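Side-chain contacts in D-xylonate dehydratase (Caulobacter crescentus, PDB 5OYN), which catalyses the dehydration of D-xylonate to 2-dehydro-3-deoxy-D-arabinonate, and of D-gluconate with similar efficiency, using a [2Fe-2S] cluster and magnesium: residues L117-T122 with I145-T150; M296-G301 with L576-V581; A340-L345 with G349-D354; V355-G360 with S364-G369. All coordinates share one frame; numbering follows the deposited sequence.

Contacts 1 and 2 adjoin each other in the interior, their centres about 14 Å apart, with His299 and Met296 of contact 2 directly against helix 141-151 of contact 1. The first is fully buried and apolar, two helices meeting through an alanine; the second, partly buried, joins the end of helix 289-299 to a loop from far along the chain and mixes a charged side chain with aliphatic groups. Contacts 3 and 4 lie farther from the centre of the chain, both closing short turns around helices 337-347 and 363-367; they touch through Leu367 and a probable backbone bond between Gly353 and Ser364. Contact 3 is a buried leucine cluster, whereas contact 4, partly buried, is held by side-chain hydrogen bonds.

Contact 1 of 4, residues L117-T122 with I145-T150; sequences LGLVET and IMAATT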
loop_
_atom_site.group_PDB
_atom_site.type_symbol
_atom_site.label_atom_id
_atom_site.label_comp_id
_atom_site.label_asym_id
_atom_site.label_seq_id
_atom_site.Cartn_x
_atom_site.Cartn_y
_atom_site.Cartn_z
ATOM N N LEU A 117 -10.334 9.603 -24.804
ATOM C CA LEU A 117 -11.398 10.541 -24.458
ATOM C C LEU A 117 -11.362 10.885 -22.988
ATOM O O LEU A 117 -11.365 12.060 -22.611
ATOM C CB LEU A 117 -12.763 9.950 -24.815
ATOM C CG LEU A 117 -13.027 9.750 -26.308
ATOM C CD1 LEU A 117 -14.202 8.806 -26.565
ATOM C CD2 LEU A 117 -13.235 11.105 -26.968
ATOM N N GLY A 118 -11.321 9.855 -22.140
ATOM C CA GLY A 118 -11.379 10.070 -20.708
ATOM C C GLY A 118 -10.157 10.770 -20.162
ATOM O O GLY A 118 -10.257 11.529 -19.194
ATOM N N LEU A 119 -8.990 10.549 -20.767
ATOM C CA LEU A 119 -7.818 11.239 -20.245
ATOM C C LEU A 119 -7.892 12.741 -20.521
ATOM O O LEU A 119 -7.572 13.546 -19.631
ATOM C CB LEU A 119 -6.539 10.628 -20.805
ATOM C CG LEU A 119 -5.246 11.099 -20.129
ATOM C CD1 LEU A 119 -5.354 11.170 -18.614
ATOM C CD2 LEU A 119 -4.101 10.194 -20.511
ATOM N N VAL A 120 -8.351 13.148 -21.722
ATOM C CA VAL A 120 -8.437 14.585 -22.015
ATOM C C VAL A 120 -9.458 15.257 -21.097
ATOM O O VAL A 120 -9.203 16.347 -20.569
ATOM C CB VAL A 120 -8.737 14.876 -23.512
ATOM C CG1 VAL A 120 -7.909 14.006 -24.450
ATOM C CG2 VAL A 120 -10.229 14.798 -23.855
ATOM N N GLU A 121 -10.611 14.618 -20.867
ATOM C CA GLU A 121 -11.582 15.171 -19.924
ATOM C C GLU A 121 -10.928 15.457 -18.573
ATOM O O GLU A 121 -11.064 16.554 -18.026
ATOM C CB GLU A 121 -12.766 14.217 -19.752
ATOM C CG GLU A 121 -13.846 14.267 -20.850
ATOM C CD GLU A 121 -14.025 15.643 -21.506
ATOM O OE1 GLU A 121 -13.333 15.903 -22.518
ATOM O OE2 GLU A 121 -14.873 16.446 -21.041
ATOM N N THR A 122 -10.189 14.479 -18.038
ATOM C CA THR A 122 -9.511 14.637 -16.752
ATOM C C THR A 122 -8.430 15.712 -16.817
ATOM O O THR A 122 -8.401 16.625 -15.984
ATOM C CB THR A 122 -8.911 13.291 -16.320
ATOM O OG1 THR A 122 -9.940 12.298 -16.270
ATOM C CG2 THR A 122 -8.225 13.390 -14.962
ATOM N N ILE A 145 -0.193 9.542 -24.942
ATOM C CA ILE A 145 0.392 10.657 -25.681
ATOM C C ILE A 145 -0.669 11.400 -26.486
ATOM O O ILE A 145 -0.723 12.637 -26.473
ATOM C CB ILE A 145 1.541 10.157 -26.567
ATOM C CG1 ILE A 145 2.612 9.535 -25.665
ATOM C CG2 ILE A 145 2.075 11.297 -27.410
ATOM C CD1 ILE A 145 3.778 8.979 -26.399
ATOM N N MET A 146 -1.546 10.666 -27.173
ATOM C CA MET A 146 -2.649 11.308 -27.885
ATOM C C MET A 146 -3.414 12.274 -26.981
ATOM O O MET A 146 -3.643 13.434 -27.338
ATOM C CB MET A 146 -3.590 10.248 -28.453
ATOM C CG MET A 146 -3.042 9.571 -29.687
ATOM S SD MET A 146 -3.872 8.019 -30.078
ATOM C CE MET A 146 -5.600 8.454 -29.877
ATOM N N ALA A 147 -3.787 11.819 -25.786
ATOM C CA ALA A 147 -4.589 12.649 -24.895
ATOM C C ALA A 147 -3.800 13.844 -24.387
ATOM O O ALA A 147 -4.333 14.958 -24.304
ATOM C CB ALA A 147 -5.104 11.810 -23.727
ATOM N N ALA A 148 -2.536 13.638 -24.023
ATOM C CA ALA A 148 -1.756 14.757 -23.513
ATOM C C ALA A 148 -1.571 15.844 -24.569
ATOM O O ALA A 148 -1.521 17.028 -24.221
ATOM C CB ALA A 148 -0.399 14.277 -22.995
ATOM N N THR A 149 -1.471 15.481 -25.860
ATOM C CA THR A 149 -1.215 16.535 -26.836
ATOM C C THR A 149 -2.483 17.317 -27.158
ATOM O O THR A 149 -2.430 18.546 -27.280
ATOM C CB THR A 149 -0.585 15.985 -28.123
ATOM O OG1 THR A 149 -1.596 15.419 -28.955
ATOM C CG2 THR A 149 0.445 14.942 -27.830
ATOM N N THR A 150 -3.626 16.634 -27.293
ATOM C CA THR A 150 -4.894 17.334 -27.480
ATOM C C THR A 150 -5.065 18.428 -26.441
ATOM O O THR A 150 -5.449 19.558 -26.761
ATOM C CB THR A 150 -6.068 16.358 -27.404
ATOM O OG1 THR A 150 -6.025 15.451 -28.513
ATOM C CG2 THR A 150 -7.382 17.109 -27.437
#
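Ala147 fits between Leu119 and Val120, and these three side chains make up the apolar heart of the contact. Its CB lies 3.5 Å from CB of Leu119, while CG and CD2 of the same leucine flank the methyl a little farther off. The leucine can lie alongside because its CG is anti to the backbone N (chi1 -169°), which carries the branch past the alanine. On the next residue, CG1 of Val120 reaches across to the Ala147 backbone and comes within 3.6 Å of CA. The same methyl looks down the neighbouring helix to Thr150, whose CB is 4.2 Å from Val120 CG1. With an alanine at the nearest point, the CA atoms of Val120 and Ala147 approach to 5.2 Å, and the two short helix axes pass 8.4 Å apart at a crossing angle of -36°.

Polar interactions lie next to this apolar patch. Thr149 OG1 donates back to Met146 O at 3.3 Å, tilted 31° from the carbonyl plane, and that oxygen also accepts the backbone N of Thr150. The hydroxyl of Thr150 is hydrogen-bonded to Tyr116 OH, one turn before Val120, a polar link between the same two helices.

Helices 109-125 and 141-151 follow, in chain order, strands 90-95 and 130-135, as crossovers of the parallel sheet that lead on to strands 130-135 and 155-159. Leu119 also rests on Phe94 of strand 90-95, helix 289-299 packs against Ile145 and Met146, and Pro564 of the second subunit covers Val120.

Contact 2 of 4, residues M296-G301 with L576-V581; sequences MARHAG and LDTGGV
Arg298 reaches from the last turn of its helix to the loop 576-581, and its NH1 lies between Thr578 and Val581. The more buried half belongs to Val581: its CG2 is 3.7 Å from Arg298 NH1, and its CB meets the His299 ring obliquely, 4.3 Å from CE1. A bend in the arginine chain (chi3 64°) turns the guanidinium against the loop, and Thr578 O lies in the guanidinium plane at its edge.

The outer half, around Thr578 and Asp577, is partly exposed. There Thr578 CB lies 3.4 Å from Arg298 NH1, a van der Waals contact with a carbon; the charge itself is met by a salt bridge from NH2 to Glu583. The threonine hydroxyl is used on Asp577, with OG1 2.6 Å from OD2 and above the carboxylate plane, and it also bonds to Ser574. Were Thr578 replaced by an alanine, the Asp577 carboxylate would probably lose this donor and a gap would open beside the arginine where the methyl had been.

Beyond Arg298 the helix ends in a Schellman motif with Gly301 as its C-prime residue. The contact thus joins the C-terminal end of helix 289-299 to the loop between helices 564-572 and 583-586, with Val586 covering both Arg298 and Val581 and helix 141-151 backing Met296 and His299.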
loop_
_atom_site.group_PDB
_atom_site.type_symbol
_atom_site.label_atom_id
_atom_site.label_comp_id
_atom_site.label_asym_id
_atom_site.label_seq_id
_atom_site.Cartn_x
_atom_site.Cartn_y
_atom_site.Cartn_z
ATOM N N MET A 296 -0.913 9.443 -33.375
ATOM C CA MET A 296 -0.308 10.472 -32.537
ATOM C C MET A 296 0.061 11.703 -33.356
ATOM O O MET A 296 -0.158 12.839 -32.910
ATOM C CB MET A 296 0.913 9.903 -31.820
ATOM C CG MET A 296 0.581 8.697 -30.959
ATOM S SD MET A 296 2.027 7.693 -30.585
ATOM C CE MET A 296 2.948 8.932 -29.728
ATOM N N ALA A 297 0.615 11.493 -34.559
ATOM C CA ALA A 297 0.943 12.591 -35.468
ATOM C C ALA A 297 -0.277 13.454 -35.740
ATOM O O ALA A 297 -0.268 14.666 -35.488
ATOM C CB ALA A 297 1.508 12.034 -36.773
ATOM N N ARG A 298 -1.347 12.830 -36.233
ATOM C CA ARG A 298 -2.576 13.558 -36.516
ATOM C C ARG A 298 -3.028 14.384 -35.321
ATOM O O ARG A 298 -3.299 15.582 -35.452
ATOM C CB ARG A 298 -3.665 12.585 -36.949
ATOM C CG ARG A 298 -3.362 11.911 -38.264
ATOM C CD ARG A 298 -4.628 11.368 -38.897
ATOM N NE ARG A 298 -5.563 12.438 -39.232
ATOM C CZ ARG A 298 -6.830 12.239 -39.583
ATOM N NH1 ARG A 298 -7.325 11.005 -39.646
ATOM N NH2 ARG A 298 -7.602 13.280 -39.869
ATOM N N HIS A 299 -3.077 13.775 -34.132
ATOM C CA HIS A 299 -3.550 14.502 -32.954
ATOM C C HIS A 299 -2.632 15.650 -32.570
ATOM O O HIS A 299 -3.057 16.540 -31.826
ATOM C CB HIS A 299 -3.723 13.558 -31.764
ATOM C CG HIS A 299 -5.099 12.988 -31.647
ATOM N ND1 HIS A 299 -5.406 11.701 -32.038
ATOM C CD2 HIS A 299 -6.255 13.533 -31.197
ATOM C CE1 HIS A 299 -6.692 11.476 -31.831
ATOM N NE2 HIS A 299 -7.231 12.569 -31.316
ATOM N N ALA A 300 -1.389 15.653 -33.043
ATOM C CA ALA A 300 -0.522 16.813 -32.907
ATOM C C ALA A 300 -0.461 17.643 -34.196
ATOM O O ALA A 300 0.471 18.441 -34.377
ATOM C CB ALA A 300 0.874 16.370 -32.476
ATOM N N GLY A 301 -1.437 17.475 -35.087
ATOM C CA GLY A 301 -1.504 18.283 -36.296
ATOM C C GLY A 301 -0.334 18.092 -37.238
ATOM O O GLY A 301 0.148 19.063 -37.833
ATOM N N LEU A 576 -6.995 2.343 -40.441
ATOM C CA LEU A 576 -5.618 2.337 -39.950
ATOM C C LEU A 576 -4.656 3.062 -40.879
ATOM O O LEU A 576 -3.541 3.394 -40.455
ATOM C CB LEU A 576 -5.140 0.898 -39.707
ATOM C CG LEU A 576 -6.115 0.036 -38.892
ATOM C CD1 LEU A 576 -5.754 -1.438 -38.971
ATOM C CD2 LEU A 576 -6.212 0.527 -37.410
ATOM N N ASP A 577 -5.059 3.307 -42.129
ATOM C CA ASP A 577 -4.332 4.230 -42.993
ATOM C C ASP A 577 -4.007 5.521 -42.242
ATOM O O ASP A 577 -2.862 5.983 -42.243
ATOM C CB ASP A 577 -5.147 4.501 -44.284
ATOM C CG ASP A 577 -6.420 5.380 -44.052
ATOM O OD1 ASP A 577 -7.559 4.870 -44.204
ATOM O OD2 ASP A 577 -6.290 6.594 -43.748
ATOM N N THR A 578 -5.009 6.103 -41.578
ATOM C CA THR A 578 -4.859 7.327 -40.800
ATOM C C THR A 578 -5.013 7.066 -39.304
ATOM O O THR A 578 -5.483 7.934 -38.563
ATOM C CB THR A 578 -5.857 8.399 -41.249
ATOM O OG1 THR A 578 -7.112 7.788 -41.602
ATOM C CG2 THR A 578 -5.295 9.218 -42.437
ATOM N N GLY A 579 -4.649 5.860 -38.864
ATOM C CA GLY A 579 -4.441 5.586 -37.457
ATOM C C GLY A 579 -5.662 5.201 -36.655
ATOM O O GLY A 579 -5.650 5.374 -35.432
ATOM N N GLY A 580 -6.708 4.679 -37.300
ATOM C CA GLY A 580 -7.944 4.317 -36.629
ATOM C C GLY A 580 -8.337 5.269 -35.517
ATOM O O GLY A 580 -8.600 4.846 -34.381
ATOM N N VAL A 581 -8.332 6.566 -35.833
ATOM C CA VAL A 581 -8.607 7.607 -34.860
ATOM C C VAL A 581 -10.088 7.951 -34.899
ATOM O O VAL A 581 -10.791 7.679 -35.880
ATOM C CB VAL A 581 -7.753 8.865 -35.117
ATOM C CG1 VAL A 581 -6.295 8.496 -35.297
ATOM C CG2 VAL A 581 -8.274 9.613 -36.331
#

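Contact 3 of 4, residues A340-L345 with G349-D354; sequences AVLWEL and GRLHGD
Leu351 folds back over the side of the preceding helix and overlaps both Leu342 and Leu345, residues one turn apart on that helix. Its CD1 meets CD2 of Leu342 at 3.8 Å, the two side chains crossing at about a right angle. The same CD1 also lies 3.5 Å from the carbonyl oxygen of Leu342, over the backbone of the helix. Lower down, CG of Leu351 packs against CB of Leu345 at 4.0 Å. With CG anti to its own carbonyl carbon (chi1 -87°), the isobutyl group of Leu351 extends across this turn of helix.

Arg350 contributes only the root of its side chain, CB lying 4.0 Å from Leu345 CD2. Bends at chi2 and chi3 then lead the guanidinium off the helix, where it forms a salt bridge with Asp314. The aliphatic start packs on the leucine while the charge is met elsewhere.

One backbone bond ties the loop to the helix: Arg350 N donates to Leu345 O at 3.4 Å, a weak bond. Deeper cover comes from Leu279 of helix 270-282, which touches Leu342, and from Leu367, which packs on Leu342 and Leu351.

This weak bond from the residue five places on, just after a glycine with positive phi (Gly349), and the apolar touch of Leu345 on Arg350 are two features of a Schellman motif, and the likeness rests on them alone. The arrangement is consistent with a C-terminal cap in which Gly349 takes the C-prime position, followed by a loop that turns back along helix 337-347.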
loop_
_atom_site.group_PDB
_atom_site.type_symbol
_atom_site.label_atom_id
_atom_site.label_comp_id
_atom_site.label_asym_id
_atom_site.label_seq_id
_atom_site.Cartn_x
_atom_site.Cartn_y
_atom_site.Cartn_z
ATOM N N ALA A 340 21.087 3.284 -27.714
ATOM C CA ALA A 340 22.141 2.668 -28.516
ATOM C C ALA A 340 21.698 2.504 -29.969
ATOM O O ALA A 340 22.494 2.692 -30.893
ATOM C CB ALA A 340 22.564 1.326 -27.909
ATOM N N VAL A 341 20.427 2.176 -30.186
ATOM C CA VAL A 341 19.922 2.035 -31.544
ATOM C C VAL A 341 19.882 3.395 -32.224
ATOM O O VAL A 341 20.333 3.554 -33.366
ATOM C CB VAL A 341 18.538 1.360 -31.526
ATOM C CG1 VAL A 341 18.080 1.044 -32.934
ATOM C CG2 VAL A 341 18.572 0.084 -30.667
ATOM N N LEU A 342 19.370 4.403 -31.512
ATOM C CA LEU A 342 19.322 5.759 -32.047
ATOM C C LEU A 342 20.718 6.277 -32.377
ATOM O O LEU A 342 20.897 7.022 -33.346
ATOM C CB LEU A 342 18.620 6.686 -31.049
ATOM C CG LEU A 342 17.110 6.445 -30.975
ATOM C CD1 LEU A 342 16.486 7.261 -29.877
ATOM C CD2 LEU A 342 16.412 6.712 -32.321
ATOM N N TRP A 343 21.716 5.903 -31.577
ATOM C CA TRP A 343 23.077 6.353 -31.837
ATOM C C TRP A 343 23.559 5.839 -33.182
ATOM O O TRP A 343 24.053 6.606 -34.016
ATOM C CB TRP A 343 23.989 5.875 -30.714
ATOM C CG TRP A 343 25.430 6.287 -30.819
ATOM C CD1 TRP A 343 26.025 7.366 -30.221
ATOM C CD2 TRP A 343 26.471 5.592 -31.517
ATOM N NE1 TRP A 343 27.369 7.390 -30.517
ATOM C CE2 TRP A 343 27.666 6.313 -31.313
ATOM C CE3 TRP A 343 26.507 4.440 -32.306
ATOM C CZ2 TRP A 343 28.880 5.916 -31.871
ATOM C CZ3 TRP A 343 27.712 4.053 -32.860
ATOM C CH2 TRP A 343 28.881 4.786 -32.635
ATOM N N GLU A 344 23.422 4.528 -33.392
ATOM C CA GLU A 344 23.711 3.896 -34.672
ATOM C C GLU A 344 23.110 4.701 -35.818
ATOM O O GLU A 344 23.809 5.073 -36.764
ATOM C CB GLU A 344 23.166 2.463 -34.644
ATOM C CG GLU A 344 23.961 1.417 -35.390
ATOM C CD GLU A 344 25.395 1.241 -34.898
ATOM O OE1 GLU A 344 25.635 1.252 -33.677
ATOM O OE2 GLU A 344 26.293 1.078 -35.757
ATOM N N LEU A 345 21.820 5.023 -35.719
ATOM C CA LEU A 345 21.156 5.774 -36.781
ATOM C C LEU A 345 21.749 7.171 -36.924
ATOM O O LEU A 345 22.094 7.603 -38.035
ATOM C CB LEU A 345 19.653 5.848 -36.509
ATOM C CG LEU A 345 18.889 4.561 -36.819
ATOM C CD1 LEU A 345 17.542 4.559 -36.128
ATOM C CD2 LEU A 345 18.736 4.343 -38.334
ATOM N N GLY A 349 23.374 9.678 -40.337
ATOM C CA GLY A 349 22.568 10.783 -40.817
ATOM C C GLY A 349 21.104 10.479 -41.051
ATOM O O GLY A 349 20.413 11.288 -41.685
ATOM N N ARG A 350 20.597 9.347 -40.549
ATOM C CA ARG A 350 19.173 9.035 -40.639
ATOM C C ARG A 350 18.340 9.619 -39.490
ATOM O O ARG A 350 17.148 9.313 -39.394
ATOM C CB ARG A 350 18.963 7.529 -40.699
ATOM C CG ARG A 350 19.973 6.810 -41.547
ATOM C CD ARG A 350 19.682 6.988 -43.025
ATOM N NE ARG A 350 18.265 6.861 -43.372
ATOM C CZ ARG A 350 17.779 5.897 -44.156
ATOM N NH1 ARG A 350 18.593 4.963 -44.651
ATOM N NH2 ARG A 350 16.476 5.857 -44.441
ATOM N N LEU A 351 18.919 10.461 -38.635
ATOM C CA LEU A 351 18.185 11.087 -37.540
ATOM C C LEU A 351 18.297 12.601 -37.625
ATOM O O LEU A 351 19.378 13.134 -37.897
ATOM C CB LEU A 351 18.725 10.649 -36.167
ATOM C CG LEU A 351 18.208 9.388 -35.493
ATOM C CD1 LEU A 351 18.496 9.470 -34.001
ATOM C CD2 LEU A 351 16.730 9.181 -35.776
ATOM N N HIS A 352 17.193 13.295 -37.360
ATOM C CA HIS A 352 17.252 14.727 -37.083
ATOM C C HIS A 352 17.750 14.908 -35.654
ATOM O O HIS A 352 16.971 14.861 -34.696
ATOM C CB HIS A 352 15.892 15.381 -37.280
ATOM C CG HIS A 352 15.272 15.093 -38.605
ATOM N ND1 HIS A 352 15.857 15.466 -39.798
ATOM C CD2 HIS A 352 14.112 14.478 -38.930
ATOM C CE1 HIS A 352 15.085 15.086 -40.800
ATOM N NE2 HIS A 352 14.018 14.486 -40.301
ATOM N N GLY A 353 19.056 15.115 -35.506
ATOM C CA GLY A 353 19.674 15.199 -34.196
ATOM C C GLY A 353 19.390 16.477 -33.433
ATOM O O GLY A 353 19.706 16.540 -32.240
ATOM N N ASP A 354 18.787 17.483 -34.068
ATOM C CA ASP A 354 18.637 18.792 -33.443
ATOM C C ASP A 354 17.240 19.045 -32.903
ATOM O O ASP A 354 16.903 20.196 -32.616
ATOM C CB ASP A 354 19.009 19.903 -34.423
ATOM C CG ASP A 354 20.448 20.345 -34.273
ATOM O OD1 ASP A 354 21.089 19.955 -33.267
ATOM O OD2 ASP A 354 20.935 21.081 -35.164
#

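Contact 4 of 4, residues V355-G360 with S364-G369; sequences VLTVTG and SENLQG
Asn366 extends its amide into the turn 357-360 and is met there by two threonine hydroxyls, one at each of its polar atoms. Its ND2 donates to Thr357 OG1 at 2.8 Å with an N-H...O angle of 155°, and the acceptor lies practically in the amide plane. At the other atom Thr359 OG1 donates to OD1 at 2.8 Å, in the carbonyl plane and on a lone pair. Being gripped at both ends, the amide is fixed in its rotation. The asparagine reaches the turn because CG lies anti to the carbonyl carbon and beside the backbone N (chi1 -69°), and its side chain and the threonines approach from opposite directions.

Both threonines hold OG1 between the backbone N and the carbonyl carbon, with chi1 80° in Thr357, which presents the hydroxyls to the Asn366 amide. In this position Thr357 OG1 also accepts Thr359 N at 3.2 Å. Lys361, just beyond the turn, bonds to both hydroxyls as well, its O to Thr357 OG1 and its N to Thr359 OG1.

A leucine in place of Asn366 would probably leave Thr359 without its side-chain acceptor and take one donor from Thr357, so that the turn would lose its side-chain ties to the helix.

Thr357 to Gly360 form a type I beta turn, closed by Gly360 N to Thr357 O at 2.8 Å, and the bond from Thr359 N to Thr357 OG1 makes an ST turn within it. The arrangement is an ST turn nested in a beta turn, tied by an asparagine to the short helix 363-367 that follows.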
loop_
_atom_site.group_PDB
_atom_site.type_symbol
_atom_site.label_atom_id
_atom_site.label_comp_id
_atom_site.label_asym_id
_atom_site.label_seq_id
_atom_site.Cartn_x
_atom_site.Cartn_y
_atom_site.Cartn_z
ATOM N N VAL A 355 16.430 18.015 -32.745
ATOM C CA VAL A 355 15.094 18.191 -32.178
ATOM C C VAL A 355 15.191 18.357 -30.664
ATOM O O VAL A 355 16.119 17.863 -30.014
ATOM C CB VAL A 355 14.197 16.996 -32.559
ATOM C CG1 VAL A 355 13.732 17.128 -34.004
ATOM C CG2 VAL A 355 14.938 15.690 -32.370
ATOM N N LEU A 356 14.227 19.066 -30.087
ATOM C CA LEU A 356 14.179 19.218 -28.640
ATOM C C LEU A 356 13.486 18.007 -27.999
ATOM O O LEU A 356 12.538 17.447 -28.564
ATOM C CB LEU A 356 13.461 20.524 -28.278
ATOM C CG LEU A 356 12.969 20.716 -26.830
ATOM C CD1 LEU A 356 14.125 20.979 -25.828
ATOM C CD2 LEU A 356 11.895 21.812 -26.742
ATOM N N THR A 357 13.989 17.581 -26.829
ATOM C CA THR A 357 13.463 16.440 -26.079
ATOM C C THR A 357 13.123 16.860 -24.650
ATOM O O THR A 357 13.598 17.889 -24.159
ATOM C CB THR A 357 14.469 15.264 -26.049
ATOM O OG1 THR A 357 15.485 15.498 -25.062
ATOM C CG2 THR A 357 15.132 15.075 -27.415
ATOM N N VAL A 358 12.311 16.053 -23.959
ATOM C CA VAL A 358 11.957 16.390 -22.579
ATOM C C VAL A 358 13.161 16.405 -21.652
ATOM O O VAL A 358 13.050 16.889 -20.531
ATOM C CB VAL A 358 10.895 15.442 -21.988
ATOM C CG1 VAL A 358 9.555 15.631 -22.678
ATOM C CG2 VAL A 358 11.372 13.993 -22.047
ATOM N N THR A 359 14.316 15.897 -22.084
ATOM C CA THR A 359 15.510 16.080 -21.269
ATOM C C THR A 359 15.977 17.527 -21.234
ATOM O O THR A 359 16.826 17.860 -20.400
ATOM C CB THR A 359 16.660 15.215 -21.783
ATOM O OG1 THR A 359 17.151 15.774 -23.006
ATOM C CG2 THR A 359 16.200 13.799 -22.046
ATOM N N GLY A 360 15.460 18.386 -22.115
ATOM C CA GLY A 360 15.941 19.751 -22.221
ATOM C C GLY A 360 17.192 19.917 -23.056
ATOM O O GLY A 360 17.692 21.042 -23.187
ATOM N N SER A 364 20.513 14.594 -30.506
ATOM C CA SER A 364 21.946 14.362 -30.667
ATOM C C SER A 364 22.697 14.526 -29.351
ATOM O O SER A 364 23.560 13.709 -29.013
ATOM C CB SER A 364 22.528 15.309 -31.717
ATOM O OG SER A 364 23.925 15.477 -31.501
ATOM N N GLU A 365 22.400 15.594 -28.604
ATOM C CA GLU A 365 23.076 15.802 -27.329
ATOM C C GLU A 365 22.807 14.639 -26.379
ATOM O O GLU A 365 23.719 14.184 -25.675
ATOM C CB GLU A 365 22.640 17.133 -26.708
ATOM C CG GLU A 365 23.371 18.363 -27.269
ATOM C CD GLU A 365 22.744 19.702 -26.839
ATOM O OE1 GLU A 365 21.499 19.797 -26.709
ATOM O OE2 GLU A 365 23.506 20.677 -26.642
ATOM N N ASN A 366 21.570 14.116 -26.381
ATOM C CA ASN A 366 21.224 12.974 -25.530
ATOM C C ASN A 366 22.038 11.745 -25.900
ATOM O O ASN A 366 22.404 10.947 -25.028
ATOM C CB ASN A 366 19.731 12.645 -25.647
ATOM C CG ASN A 366 18.858 13.700 -25.033
ATOM O OD1 ASN A 366 19.316 14.466 -24.190
ATOM N ND2 ASN A 366 17.596 13.770 -25.466
ATOM N N LEU A 367 22.325 11.579 -27.190
ATOM C CA LEU A 367 22.869 10.335 -27.717
ATOM C C LEU A 367 24.381 10.233 -27.607
ATOM O O LEU A 367 24.928 9.162 -27.884
ATOM C CB LEU A 367 22.446 10.175 -29.173
ATOM C CG LEU A 367 20.974 9.821 -29.268
ATOM C CD1 LEU A 367 20.503 9.710 -30.689
ATOM C CD2 LEU A 367 20.776 8.525 -28.554
ATOM N N GLN A 368 25.068 11.300 -27.213
ATOM C CA GLN A 368 26.518 11.229 -27.089
ATOM C C GLN A 368 26.902 10.202 -26.035
ATOM O O GLN A 368 26.425 10.254 -24.895
ATOM C CB GLN A 368 27.096 12.598 -26.738
ATOM C CG GLN A 368 26.885 13.627 -27.847
ATOM C CD GLN A 368 27.263 13.083 -29.225
ATOM O OE1 GLN A 368 26.417 13.008 -30.136
ATOM N NE2 GLN A 368 28.534 12.681 -29.378
ATOM N N GLY A 369 27.745 9.249 -26.429
ATOM C CA GLY A 369 28.199 8.213 -25.533
ATOM C C GLY A 369 27.401 6.935 -25.603
ATOM O O GLY A 369 27.820 5.933 -25.016
#